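Local coordinates for protein arginine N-methyltransferase SFM1 (Saccharomyces cerevisiae, PDB 5C77), which transfers a methyl group from S-adenosyl-L-methionine to an arginine of ribosomal protein S3, as a SPOUT-family protein-arginine N-methyltransferase that makes monomethylarginine, at residues 2-7 with 99-104; 30-35 with 53-58; 89-94 with 131-136. All coordinates share one frame; numbering follows the deposited sequence.

Contacts 1 and 2 are buried and belong to one mixed sheet, and both pairings are parallel. Strand 3-6 pairs with 101-104 in contact 1 and, on its other edge, with strand 32-35, which pairs with 56-57 in contact 2. Contact 1 is almost wholly apolar outside its backbone bonds. Contact 2, farther out, mixes leucine packing with a water bridge and an ion pair near the second subunit. Contact 3 joins two loops, is only partly buried, and lies on the opposite side of the chain's centre from contact 2. Its chemistry is mostly polar. Contacts 1 and 3 meet where Phe-102 touches Leu-91, and both reach S-adenosyl-L-homocysteine.

Contact 1 (2-7 with 99-104); sequences KYIIEH and FDYFVF. With SAH (S-adenosyl-L-homocysteine), chain C.
Tyr-3 and Phe-104 run side by side on one face of the sheet, pointing the same way. Their rings meet at their edges, with Tyr-3 CD2 4.0 Å from Phe-104 CE1. Phe-102 shares that face, and its CB also approaches CD2 of Tyr-3. Lys-2 folds back beside Phe-102. Bends along the lysine chain, with chi3 at 54°, bring CE in plane at the ring edge and Lys-2 NZ to 3.6 Å from Phe-102 CE1. Ile-4 and Val-103 point to the other face. There Ile-4 lies alongside Val-103 and slants across Tyr-101. With CG1 beside the backbone N (chi1 -56°) and an extended chi2, Ile-4 CD1 reaches 3.6 Å from Tyr-101 CD1.

The two strands are parallel and in register from Tyr-3 with Phe-102 to Ile-5 with Phe-104, as part of the strand core of the SPOUT methyltransferase domain. Four backbone bonds join them. One is nearly straight, from Ile-4 N to Phe-102 O at 2.9 Å; another links Glu-6 N to Phe-104 O at 3.0 Å. Helix 140-151 covers the Tyr-3 and Phe-104 face through Gln-148 and Ile-144. The Glu-6 carboxylate turns to Ser-36 and Arg-116. Phe-104 belongs to the pocket of S-adenosyl-L-homocysteine, and its CD2 lies 3.6 Å from the ligand O2'. Backbone bonding thus sets the strand pairing, while largely apolar contacts line both faces and bring one aromatic ring to the ribose.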
loop_
_atom_site.group_PDB
_atom_site.type_symbol
_atom_site.label_atom_id
_atom_site.label_comp_id
_atom_site.label_asym_id
_atom_site.label_seq_id
_atom_site.Cartn_x
_atom_site.Cartn_y
_atom_site.Cartn_z
ATOM N N LYS A 2 0.661 8.071 6.803
ATOM C CA LYS A 2 0.394 7.117 7.875
ATOM C C LYS A 2 1.640 6.517 8.547
ATOM O O LYS A 2 1.739 6.555 9.770
ATOM C CB LYS A 2 -0.566 6.018 7.409
ATOM C CG LYS A 2 -2.025 6.431 7.423
ATOM C CD LYS A 2 -2.891 5.275 7.903
ATOM C CE LYS A 2 -2.400 4.729 9.262
ATOM N NZ LYS A 2 -2.272 3.231 9.284
ATOM N N TYR A 3 2.582 5.962 7.785
ATOM C CA TYR A 3 3.817 5.437 8.400
ATOM C C TYR A 3 4.992 6.394 8.249
ATOM O O TYR A 3 5.309 6.827 7.151
ATOM C CB TYR A 3 4.238 4.085 7.826
ATOM C CG TYR A 3 3.187 3.020 7.842
ATOM C CD1 TYR A 3 2.315 2.885 6.783
ATOM C CD2 TYR A 3 3.074 2.140 8.905
ATOM C CE1 TYR A 3 1.355 1.913 6.775
ATOM C CE2 TYR A 3 2.105 1.153 8.911
ATOM C CZ TYR A 3 1.250 1.049 7.836
ATOM O OH TYR A 3 0.275 0.079 7.791
ATOM N N ILE A 4 5.650 6.708 9.353
ATOM C CA ILE A 4 6.788 7.616 9.320
ATOM C C ILE A 4 8.040 6.918 9.824
ATOM O O ILE A 4 8.099 6.511 10.977
ATOM C CB ILE A 4 6.554 8.836 10.221
ATOM C CG1 ILE A 4 5.269 9.559 9.823
ATOM C CG2 ILE A 4 7.740 9.770 10.153
ATOM C CD1 ILE A 4 4.871 10.658 10.804
ATOM N N ILE A 5 9.042 6.780 8.966
ATOM C CA ILE A 5 10.297 6.189 9.403
ATOM C C ILE A 5 11.373 7.235 9.605
ATOM O O ILE A 5 11.708 7.979 8.690
ATOM C CB ILE A 5 10.812 5.131 8.424
ATOM C CG1 ILE A 5 9.786 4.007 8.257
ATOM C CG2 ILE A 5 12.122 4.557 8.930
ATOM C CD1 ILE A 5 10.210 2.978 7.229
ATOM N N GLU A 6 11.904 7.295 10.817
ATOM C CA GLU A 6 13.074 8.112 11.090
ATOM C C GLU A 6 14.261 7.369 10.516
ATOM O O GLU A 6 14.523 6.235 10.903
ATOM C CB GLU A 6 13.260 8.276 12.593
ATOM C CG GLU A 6 12.056 8.853 13.303
ATOM C CD GLU A 6 11.903 10.339 13.041
ATOM O OE1 GLU A 6 12.918 11.055 13.160
ATOM O OE2 GLU A 6 10.776 10.787 12.713
ATOM N N HIS A 7 14.970 7.986 9.582
ATOM C CA HIS A 7 16.083 7.305 8.943
ATOM C C HIS A 7 17.182 7.017 9.973
ATOM O O HIS A 7 17.753 7.947 10.546
ATOM C CB HIS A 7 16.619 8.117 7.763
ATOM C CG HIS A 7 17.707 7.422 7.009
ATOM N ND1 HIS A 7 17.575 6.136 6.536
ATOM C CD2 HIS A 7 18.952 7.826 6.665
ATOM C CE1 HIS A 7 18.692 5.777 5.927
ATOM N NE2 HIS A 7 19.544 6.784 5.993
ATOM N N PHE A 99 -5.053 6.188 16.251
ATOM C CA PHE A 99 -3.862 6.799 15.657
ATOM C C PHE A 99 -3.962 7.109 14.164
ATOM O O PHE A 99 -4.517 6.341 13.385
ATOM C CB PHE A 99 -2.631 5.935 15.922
ATOM C CG PHE A 99 -2.496 5.504 17.351
ATOM C CD1 PHE A 99 -2.220 6.431 18.343
ATOM C CD2 PHE A 99 -2.641 4.169 17.704
ATOM C CE1 PHE A 99 -2.094 6.036 19.668
ATOM C CE2 PHE A 99 -2.515 3.765 19.018
ATOM C CZ PHE A 99 -2.238 4.701 20.008
ATOM N N ASP A 100 -3.403 8.249 13.781
ATOM C CA ASP A 100 -3.325 8.662 12.389
ATOM C C ASP A 100 -1.908 8.465 11.846
ATOM O O ASP A 100 -1.695 8.516 10.639
ATOM C CB ASP A 100 -3.736 10.137 12.243
ATOM C CG ASP A 100 -5.155 10.414 12.753
ATOM O OD1 ASP A 100 -6.080 9.603 12.482
ATOM O OD2 ASP A 100 -5.345 11.453 13.419
ATOM N N TYR A 101 -0.942 8.250 12.738
ATOM C CA TYR A 101 0.455 8.074 12.337
ATOM C C TYR A 101 1.186 7.047 13.183
ATOM O O TYR A 101 0.999 6.979 14.401
ATOM C CB TYR A 101 1.216 9.388 12.431
ATOM C CG TYR A 101 0.738 10.431 11.464
ATOM C CD1 TYR A 101 1.287 10.520 10.191
ATOM C CD2 TYR A 101 -0.263 11.332 11.822
ATOM C CE1 TYR A 101 0.856 11.473 9.303
ATOM C CE2 TYR A 101 -0.703 12.288 10.938
ATOM C CZ TYR A 101 -0.139 12.354 9.680
ATOM O OH TYR A 101 -0.566 13.304 8.793
ATOM N N PHE A 102 2.040 6.271 12.521
ATOM C CA PHE A 102 2.840 5.248 13.174
ATOM C C PHE A 102 4.315 5.504 12.954
ATOM O O PHE A 102 4.816 5.416 11.837
ATOM C CB PHE A 102 2.435 3.873 12.677
ATOM C CG PHE A 102 1.070 3.493 13.099
ATOM C CD1 PHE A 102 -0.028 3.867 12.342
ATOM C CD2 PHE A 102 0.872 2.819 14.282
ATOM C CE1 PHE A 102 -1.302 3.554 12.746
ATOM C CE2 PHE A 102 -0.406 2.490 14.693
ATOM C CZ PHE A 102 -1.498 2.865 13.925
ATOM N N VAL A 103 5.007 5.825 14.036
ATOM C CA VAL A 103 6.383 6.295 13.950
ATOM C C VAL A 103 7.386 5.213 14.354
ATOM O O VAL A 103 7.198 4.489 15.335
ATOM C CB VAL A 103 6.585 7.589 14.785
ATOM C CG1 VAL A 103 7.997 8.127 14.630
ATOM C CG2 VAL A 103 5.569 8.638 14.370
ATOM N N PHE A 104 8.442 5.108 13.562
ATOM C CA PHE A 104 9.497 4.157 13.815
ATOM C C PHE A 104 10.773 4.925 14.090
ATOM O O PHE A 104 11.234 5.713 13.254
ATOM C CB PHE A 104 9.637 3.201 12.638
ATOM C CG PHE A 104 8.388 2.413 12.372
ATOM C CD1 PHE A 104 7.334 2.975 11.675
ATOM C CD2 PHE A 104 8.253 1.127 12.850
ATOM C CE1 PHE A 104 6.177 2.264 11.452
ATOM C CE2 PHE A 104 7.104 0.413 12.625
ATOM C CZ PHE A 104 6.063 0.978 11.925
HETATM N N SAH C . 19.438 0.598 12.010
HETATM C CA SAH C . 18.379 0.710 13.008
HETATM C CB SAH C . 17.284 -0.326 12.747
HETATM C CG SAH C . 15.932 -0.009 13.386
HETATM S SD SAH C . 14.673 -1.295 13.141
HETATM C C SAH C . 18.947 0.577 14.425
HETATM O O SAH C . 18.227 0.720 15.419
HETATM O OXT SAH C . 20.144 0.331 14.613
HETATM C "C5'" SAH C . 14.043 -0.965 14.803
HETATM C "C4'" SAH C . 12.697 -0.252 14.799
HETATM O "O4'" SAH C . 11.651 -1.137 14.435
HETATM C "C3'" SAH C . 12.388 0.276 16.193
HETATM O "O3'" SAH C . 12.658 1.649 16.260
HETATM C "C2'" SAH C . 10.911 0.063 16.362
HETATM O "O2'" SAH C . 10.222 1.216 15.916
HETATM C "C1'" SAH C . 10.611 -1.055 15.395
HETATM N N9 SAH C . 10.485 -2.318 16.143
HETATM C C8 SAH C . 11.256 -3.442 16.015
HETATM N N7 SAH C . 10.811 -4.375 16.881
HETATM C C5 SAH C . 9.766 -3.864 17.566
HETATM C C6 SAH C . 8.940 -4.379 18.563
HETATM N N6 SAH C . 9.112 -5.614 19.021
HETATM N N1 SAH C . 7.932 -3.591 19.080
HETATM C C2 SAH C . 7.734 -2.311 18.617
HETATM N N3 SAH C . 8.555 -1.807 17.636
HETATM C C4 SAH C . 9.550 -2.568 17.113
#

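Contact 2 (30-35 with 53-58); sequences ENLILS and LGLRWT
The Arg-56 guanidinium has the carboxylate of Glu-30 over one face, with the two planes only 13° apart. Glu-30 OE1 lies 3.5 Å from Arg-56 NH1. The oxygen sits above the plane, where the guanidinium hydrogens do not aim, and the attraction is electrostatic. The carbonyl carbon of Glu-30 sits at the edge, in plane, and Arg-56 NH1 gives a weak bond to Glu-30 O at 3.2 Å. A bend at chi3 (78°) turns the arginine head back toward Glu-30. Its NH2 is held from outside by Asp-71 in a salt bridge.

Beyond the arginine, a water bridges the backbones. It donates to Leu-32 O and accepts from Arg-56 N, where a direct strand bond is lacking. Two direct bonds follow: a straight one from Leu-34 N to Arg-56 O at 2.8 Å and 172°, and a more bent one from Thr-58 N to Leu-34 O.

The segments belong to a beta-alpha-beta unit: strand 32-35, helix 48-52 and the short parallel strand 56-57. Gly-54 ends the helix in a Schellman motif, and its positive phi suits glycine.

On one face, Leu-34 crosses Leu-55, with Leu-34 CD2 4.0 Å from Leu-55 CD2. On the other face, Ile-33 CG2 meets Thr-58 CG2 at 3.9 Å. The Thr-58 hydroxyl turns away to Lys-60 N and Asp-68. Near Glu-30, Arg-25 of the second subunit makes a weak, long ion pair with the carboxylate.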
loop_
_atom_site.group_PDB
_atom_site.type_symbol
_atom_site.label_atom_id
_atom_site.label_comp_id
_atom_site.label_asym_id
_atom_site.label_seq_id
_atom_site.Cartn_x
_atom_site.Cartn_y
_atom_site.Cartn_z
ATOM N N GLU A 30 2.483 6.898 -1.102
ATOM C CA GLU A 30 1.713 7.969 -0.457
ATOM C C GLU A 30 1.565 7.771 1.055
ATOM O O GLU A 30 1.150 8.680 1.773
ATOM C CB GLU A 30 0.310 8.096 -1.067
ATOM C CG GLU A 30 0.270 8.689 -2.470
ATOM C CD GLU A 30 1.015 10.020 -2.574
ATOM O OE1 GLU A 30 0.471 11.034 -2.081
ATOM O OE2 GLU A 30 2.138 10.053 -3.145
ATOM N N ASN A 31 1.903 6.581 1.536
ATOM C CA ASN A 31 1.638 6.222 2.919
ATOM C C ASN A 31 2.885 6.133 3.800
ATOM O O ASN A 31 2.787 5.976 5.014
ATOM C CB ASN A 31 0.851 4.921 2.951
ATOM C CG ASN A 31 -0.501 5.069 2.304
ATOM O OD1 ASN A 31 -1.282 5.933 2.693
ATOM N ND2 ASN A 31 -0.772 4.260 1.282
ATOM N N LEU A 32 4.052 6.250 3.182
ATOM C CA LEU A 32 5.297 6.246 3.928
ATOM C C LEU A 32 5.986 7.598 3.829
ATOM O O LEU A 32 6.180 8.114 2.741
ATOM C CB LEU A 32 6.231 5.164 3.388
ATOM C CG LEU A 32 7.565 5.083 4.141
ATOM C CD1 LEU A 32 7.331 4.720 5.613
ATOM C CD2 LEU A 32 8.511 4.101 3.471
ATOM N N ILE A 33 6.353 8.182 4.958
ATOM C CA ILE A 33 7.269 9.313 4.919
ATOM C C ILE A 33 8.585 8.955 5.603
ATOM O O ILE A 33 8.601 8.521 6.750
ATOM C CB ILE A 33 6.668 10.610 5.515
ATOM C CG1 ILE A 33 5.627 11.213 4.565
ATOM C CG2 ILE A 33 7.750 11.649 5.713
ATOM C CD1 ILE A 33 4.246 10.619 4.673
ATOM N N LEU A 34 9.687 9.107 4.880
ATOM C CA LEU A 34 11.014 8.960 5.475
ATOM C C LEU A 34 11.459 10.323 6.019
ATOM O O LEU A 34 11.606 11.285 5.262
ATOM C CB LEU A 34 12.019 8.428 4.444
ATOM C CG LEU A 34 13.389 8.032 5.013
ATOM C CD1 LEU A 34 13.280 6.879 6.019
ATOM C CD2 LEU A 34 14.368 7.692 3.908
ATOM N N SER A 35 11.651 10.413 7.330
ATOM C CA SER A 35 11.914 11.705 7.955
ATOM C C SER A 35 13.285 11.824 8.631
ATOM O O SER A 35 14.050 10.856 8.709
ATOM C CB SER A 35 10.820 12.022 8.963
ATOM O OG SER A 35 10.971 11.213 10.114
ATOM N N LEU A 53 10.505 4.421 -7.038
ATOM C CA LEU A 53 9.344 3.834 -6.383
ATOM C C LEU A 53 8.474 4.903 -5.722
ATOM O O LEU A 53 7.447 4.595 -5.127
ATOM C CB LEU A 53 9.774 2.782 -5.361
ATOM C CG LEU A 53 10.338 1.476 -5.919
ATOM C CD1 LEU A 53 10.985 0.673 -4.800
ATOM C CD2 LEU A 53 9.271 0.637 -6.636
ATOM N N GLY A 54 8.902 6.156 -5.816
ATOM C CA GLY A 54 8.121 7.272 -5.313
ATOM C C GLY A 54 8.303 7.631 -3.852
ATOM O O GLY A 54 7.399 8.202 -3.255
ATOM N N LEU A 55 9.464 7.319 -3.279
ATOM C CA LEU A 55 9.725 7.594 -1.864
ATOM C C LEU A 55 9.543 9.053 -1.462
ATOM O O LEU A 55 10.179 9.942 -2.027
ATOM C CB LEU A 55 11.140 7.176 -1.480
ATOM C CG LEU A 55 11.508 7.595 -0.056
ATOM C CD1 LEU A 55 10.897 6.649 0.976
ATOM C CD2 LEU A 55 13.007 7.710 0.117
ATOM N N ARG A 56 8.667 9.293 -0.489
ATOM C CA ARG A 56 8.509 10.622 0.089
ATOM C C ARG A 56 9.472 10.747 1.264
ATOM O O ARG A 56 9.436 9.955 2.206
ATOM C CB ARG A 56 7.065 10.882 0.526
ATOM C CG ARG A 56 6.027 10.625 -0.574
ATOM C CD ARG A 56 4.595 10.752 -0.069
ATOM N NE ARG A 56 4.188 12.148 0.056
ATOM C CZ ARG A 56 3.017 12.552 0.545
ATOM N NH1 ARG A 56 2.118 11.669 0.960
ATOM N NH2 ARG A 56 2.741 13.847 0.619
ATOM N N TRP A 57 10.351 11.735 1.188
ATOM C CA TRP A 57 11.385 11.910 2.183
ATOM C C TRP A 57 11.425 13.358 2.628
ATOM O O TRP A 57 10.914 14.238 1.934
ATOM C CB TRP A 57 12.731 11.521 1.590
ATOM C CG TRP A 57 13.113 12.344 0.388
ATOM C CD1 TRP A 57 12.822 12.074 -0.921
ATOM C CD2 TRP A 57 13.864 13.567 0.386
ATOM N NE1 TRP A 57 13.347 13.053 -1.736
ATOM C CE2 TRP A 57 13.990 13.983 -0.957
ATOM C CE3 TRP A 57 14.452 14.352 1.391
ATOM C CZ2 TRP A 57 14.672 15.142 -1.321
ATOM C CZ3 TRP A 57 15.126 15.501 1.027
ATOM C CH2 TRP A 57 15.232 15.885 -0.315
ATOM N N THR A 58 12.034 13.601 3.785
ATOM C CA THR A 58 12.192 14.958 4.280
ATOM C C THR A 58 13.300 15.079 5.322
ATOM O O THR A 58 13.591 14.132 6.061
ATOM C CB THR A 58 10.877 15.491 4.878
ATOM O OG1 THR A 58 11.096 16.789 5.451
ATOM C CG2 THR A 58 10.355 14.536 5.947
HETATM O O HOH W 1 6.971 7.457 0.320
#

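Contact 3 (89-94 with 131-136); sequences IDLQPE and RRLGDK. With SAH (S-adenosyl-L-homocysteine), chain C.
The two loops are joined by a single backbone bridge between Asp-90 and Arg-132, with Arg-132 N bound to Ile-89 O at 2.9 Å and Leu-91 N bound to Arg-132 O.

Asp-90 and Arg-132 cross obliquely, their flat groups 51° apart. Arg-132 NH2 meets Asp-90 OD2 at 3.1 Å, from above the carboxylate plane but close to the guanidinium's own plane. NE adds a weak bond to OD1. That oxygen has a stronger partner in Gly-134 N, 2.8 Å from Asp-90 OD1 on the syn side, somewhat out of the carboxylate plane. One carboxylate thus holds both the arginine head and the backbone at Gly-134.

Arg-131 lies alongside Ile-89. A bend at chi2 (-77°) lays its guanidinium beside the isoleucine, with Ile-89 CG2 over one face and offset toward the rim. Leu-91 crosses the aliphatic part of Arg-131 at about a right angle, and its CB packs on Leu-133 CD2 at 4.1 Å.

Segment 131-136 also grips the adenine of S-adenosyl-L-homocysteine. Leu-133 N binds N1 of the ligand at 2.9 Å, and ligand N6 donates to Lys-136 O at 2.7 Å and to Gly-134 O. Asp-90 is a second-shell residue: by binding Gly-134 N it probably helps to place the carbonyl that takes N6. Adenine held by main-chain atoms of such a loop is consistent with the knotted cofactor-binding region of SPOUT enzymes.

Segment 131-136 leads from strand 128-131 to helix 140-151. Leu-133 rests on Thr-146 and Thr-147 of that helix, and Leu-91 reaches its Ile-151. Leu-91 and Arg-131 both touch Cys-81 of strand 80-83, while Leu-133 touches Leu-83.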
loop_
_atom_site.group_PDB
_atom_site.type_symbol
_atom_site.label_atom_id
_atom_site.label_comp_id
_atom_site.label_asym_id
_atom_site.label_seq_id
_atom_site.Cartn_x
_atom_site.Cartn_y
_atom_site.Cartn_z
ATOM N N ILE A 89 2.476 -1.962 26.458
ATOM C CA ILE A 89 1.176 -2.254 25.871
ATOM C C ILE A 89 1.312 -2.578 24.397
ATOM O O ILE A 89 1.743 -1.731 23.618
ATOM C CB ILE A 89 0.223 -1.043 25.978
ATOM C CG1 ILE A 89 0.093 -0.568 27.432
ATOM C CG2 ILE A 89 -1.134 -1.382 25.375
ATOM C CD1 ILE A 89 -0.543 -1.585 28.340
ATOM N N ASP A 90 0.928 -3.791 24.011
ATOM C CA ASP A 90 0.893 -4.168 22.599
ATOM C C ASP A 90 -0.122 -3.359 21.759
ATOM O O ASP A 90 -1.160 -2.913 22.247
ATOM C CB ASP A 90 0.628 -5.672 22.451
ATOM C CG ASP A 90 1.903 -6.510 22.553
ATOM O OD1 ASP A 90 2.902 -6.155 21.897
ATOM O OD2 ASP A 90 1.910 -7.527 23.285
ATOM N N LEU A 91 0.196 -3.170 20.487
ATOM C CA LEU A 91 -0.745 -2.583 19.557
ATOM C C LEU A 91 -1.943 -3.528 19.386
ATOM O O LEU A 91 -1.765 -4.739 19.248
ATOM C CB LEU A 91 -0.063 -2.335 18.211
ATOM C CG LEU A 91 -0.813 -1.409 17.251
ATOM C CD1 LEU A 91 -0.817 -0.002 17.815
ATOM C CD2 LEU A 91 -0.195 -1.443 15.862
ATOM N N GLN A 92 -3.154 -2.971 19.420
ATOM C CA GLN A 92 -4.386 -3.748 19.265
ATOM C C GLN A 92 -5.135 -3.314 18.015
ATOM O O GLN A 92 -5.075 -2.153 17.631
ATOM C CB GLN A 92 -5.343 -3.508 20.428
ATOM C CG GLN A 92 -4.889 -3.939 21.784
ATOM C CD GLN A 92 -5.841 -3.427 22.850
ATOM O OE1 GLN A 92 -7.024 -3.793 22.873
ATOM N NE2 GLN A 92 -5.348 -2.539 23.711
ATOM N N PRO A 93 -5.876 -4.246 17.400
ATOM C CA PRO A 93 -6.805 -3.934 16.312
ATOM C C PRO A 93 -7.680 -2.709 16.610
ATOM O O PRO A 93 -7.826 -1.845 15.747
ATOM C CB PRO A 93 -7.659 -5.193 16.239
ATOM C CG PRO A 93 -6.726 -6.272 16.626
ATOM C CD PRO A 93 -5.831 -5.694 17.678
ATOM N N GLU A 94 -8.224 -2.627 17.820
ATOM C CA GLU A 94 -9.078 -1.511 18.201
ATOM C C GLU A 94 -8.346 -0.162 18.179
ATOM O O GLU A 94 -8.984 0.891 18.235
ATOM C CB GLU A 94 -9.704 -1.752 19.577
ATOM C CG GLU A 94 -11.095 -1.117 19.743
ATOM C CD GLU A 94 -11.630 -1.150 21.181
ATOM O OE1 GLU A 94 -11.044 -1.845 22.047
ATOM O OE2 GLU A 94 -12.650 -0.466 21.441
ATOM N N ARG A 131 3.637 2.031 21.833
ATOM C CA ARG A 131 3.082 0.679 21.724
ATOM C C ARG A 131 4.130 -0.358 21.313
ATOM O O ARG A 131 5.087 -0.048 20.611
ATOM C CB ARG A 131 1.906 0.661 20.750
ATOM C CG ARG A 131 0.688 1.404 21.247
ATOM C CD ARG A 131 -0.048 0.581 22.289
ATOM N NE ARG A 131 -1.171 1.306 22.874
ATOM C CZ ARG A 131 -1.097 2.021 23.994
ATOM N NH1 ARG A 131 0.046 2.110 24.662
ATOM N NH2 ARG A 131 -2.173 2.643 24.451
ATOM N N ARG A 132 3.936 -1.592 21.755
ATOM C CA ARG A 132 4.859 -2.668 21.444
ATOM C C ARG A 132 4.269 -3.583 20.379
ATOM O O ARG A 132 3.048 -3.643 20.194
ATOM C CB ARG A 132 5.200 -3.476 22.703
ATOM C CG ARG A 132 6.424 -4.386 22.552
ATOM C CD ARG A 132 6.641 -5.279 23.752
ATOM N NE ARG A 132 5.570 -6.250 23.906
ATOM C CZ ARG A 132 5.483 -7.123 24.909
ATOM N NH1 ARG A 132 6.416 -7.158 25.850
ATOM N NH2 ARG A 132 4.465 -7.970 24.969
ATOM N N LEU A 133 5.155 -4.281 19.677
ATOM C CA LEU A 133 4.789 -5.295 18.698
ATOM C C LEU A 133 5.375 -6.628 19.128
ATOM O O LEU A 133 6.240 -7.182 18.460
ATOM C CB LEU A 133 5.318 -4.923 17.308
ATOM C CG LEU A 133 4.692 -3.672 16.696
ATOM C CD1 LEU A 133 5.488 -3.170 15.490
ATOM C CD2 LEU A 133 3.241 -3.955 16.324
ATOM N N GLY A 134 4.907 -7.134 20.258
ATOM C CA GLY A 134 5.423 -8.377 20.791
ATOM C C GLY A 134 6.774 -8.234 21.455
ATOM O O GLY A 134 7.433 -7.198 21.338
ATOM N N ASP A 135 7.200 -9.293 22.137
ATOM C CA ASP A 135 8.374 -9.222 22.997
ATOM C C ASP A 135 9.670 -9.586 22.280
ATOM O O ASP A 135 10.707 -9.780 22.915
ATOM C CB ASP A 135 8.177 -10.101 24.230
ATOM C CG ASP A 135 8.077 -11.567 23.883
ATOM O OD1 ASP A 135 7.841 -11.871 22.692
ATOM O OD2 ASP A 135 8.228 -12.412 24.797
ATOM N N LYS A 136 9.621 -9.672 20.958
ATOM C CA LYS A 136 10.837 -9.915 20.204
ATOM C C LYS A 136 11.140 -8.776 19.262
ATOM O O LYS A 136 10.245 -8.080 18.798
ATOM C CB LYS A 136 10.772 -11.244 19.466
ATOM C CG LYS A 136 10.718 -12.424 20.416
ATOM C CD LYS A 136 11.270 -13.688 19.790
ATOM C CE LYS A 136 11.342 -14.812 20.819
ATOM N NZ LYS A 136 12.113 -14.406 22.037
HETATM N N SAH C . 19.438 0.598 12.010
HETATM C CA SAH C . 18.379 0.710 13.008
HETATM C CB SAH C . 17.284 -0.326 12.747
HETATM C CG SAH C . 15.932 -0.009 13.386
HETATM S SD SAH C . 14.673 -1.295 13.141
HETATM C C SAH C . 18.947 0.577 14.425
HETATM O O SAH C . 18.227 0.720 15.419
HETATM O OXT SAH C . 20.144 0.331 14.613
HETATM C "C5'" SAH C . 14.043 -0.965 14.803
HETATM C "C4'" SAH C . 12.697 -0.252 14.799
HETATM O "O4'" SAH C . 11.651 -1.137 14.435
HETATM C "C3'" SAH C . 12.388 0.276 16.193
HETATM O "O3'" SAH C . 12.658 1.649 16.260
HETATM C "C2'" SAH C . 10.911 0.063 16.362
HETATM O "O2'" SAH C . 10.222 1.216 15.916
HETATM C "C1'" SAH C . 10.611 -1.055 15.395
HETATM N N9 SAH C . 10.485 -2.318 16.143
HETATM C C8 SAH C . 11.256 -3.442 16.015
HETATM N N7 SAH C . 10.811 -4.375 16.881
HETATM C C5 SAH C . 9.766 -3.864 17.566
HETATM C C6 SAH C . 8.940 -4.379 18.563
HETATM N N6 SAH C . 9.112 -5.614 19.021
HETATM N N1 SAH C . 7.932 -3.591 19.080
HETATM C C2 SAH C . 7.734 -2.311 18.617
HETATM N N3 SAH C . 8.555 -1.807 17.636
HETATM C C4 SAH C . 9.550 -2.568 17.113
#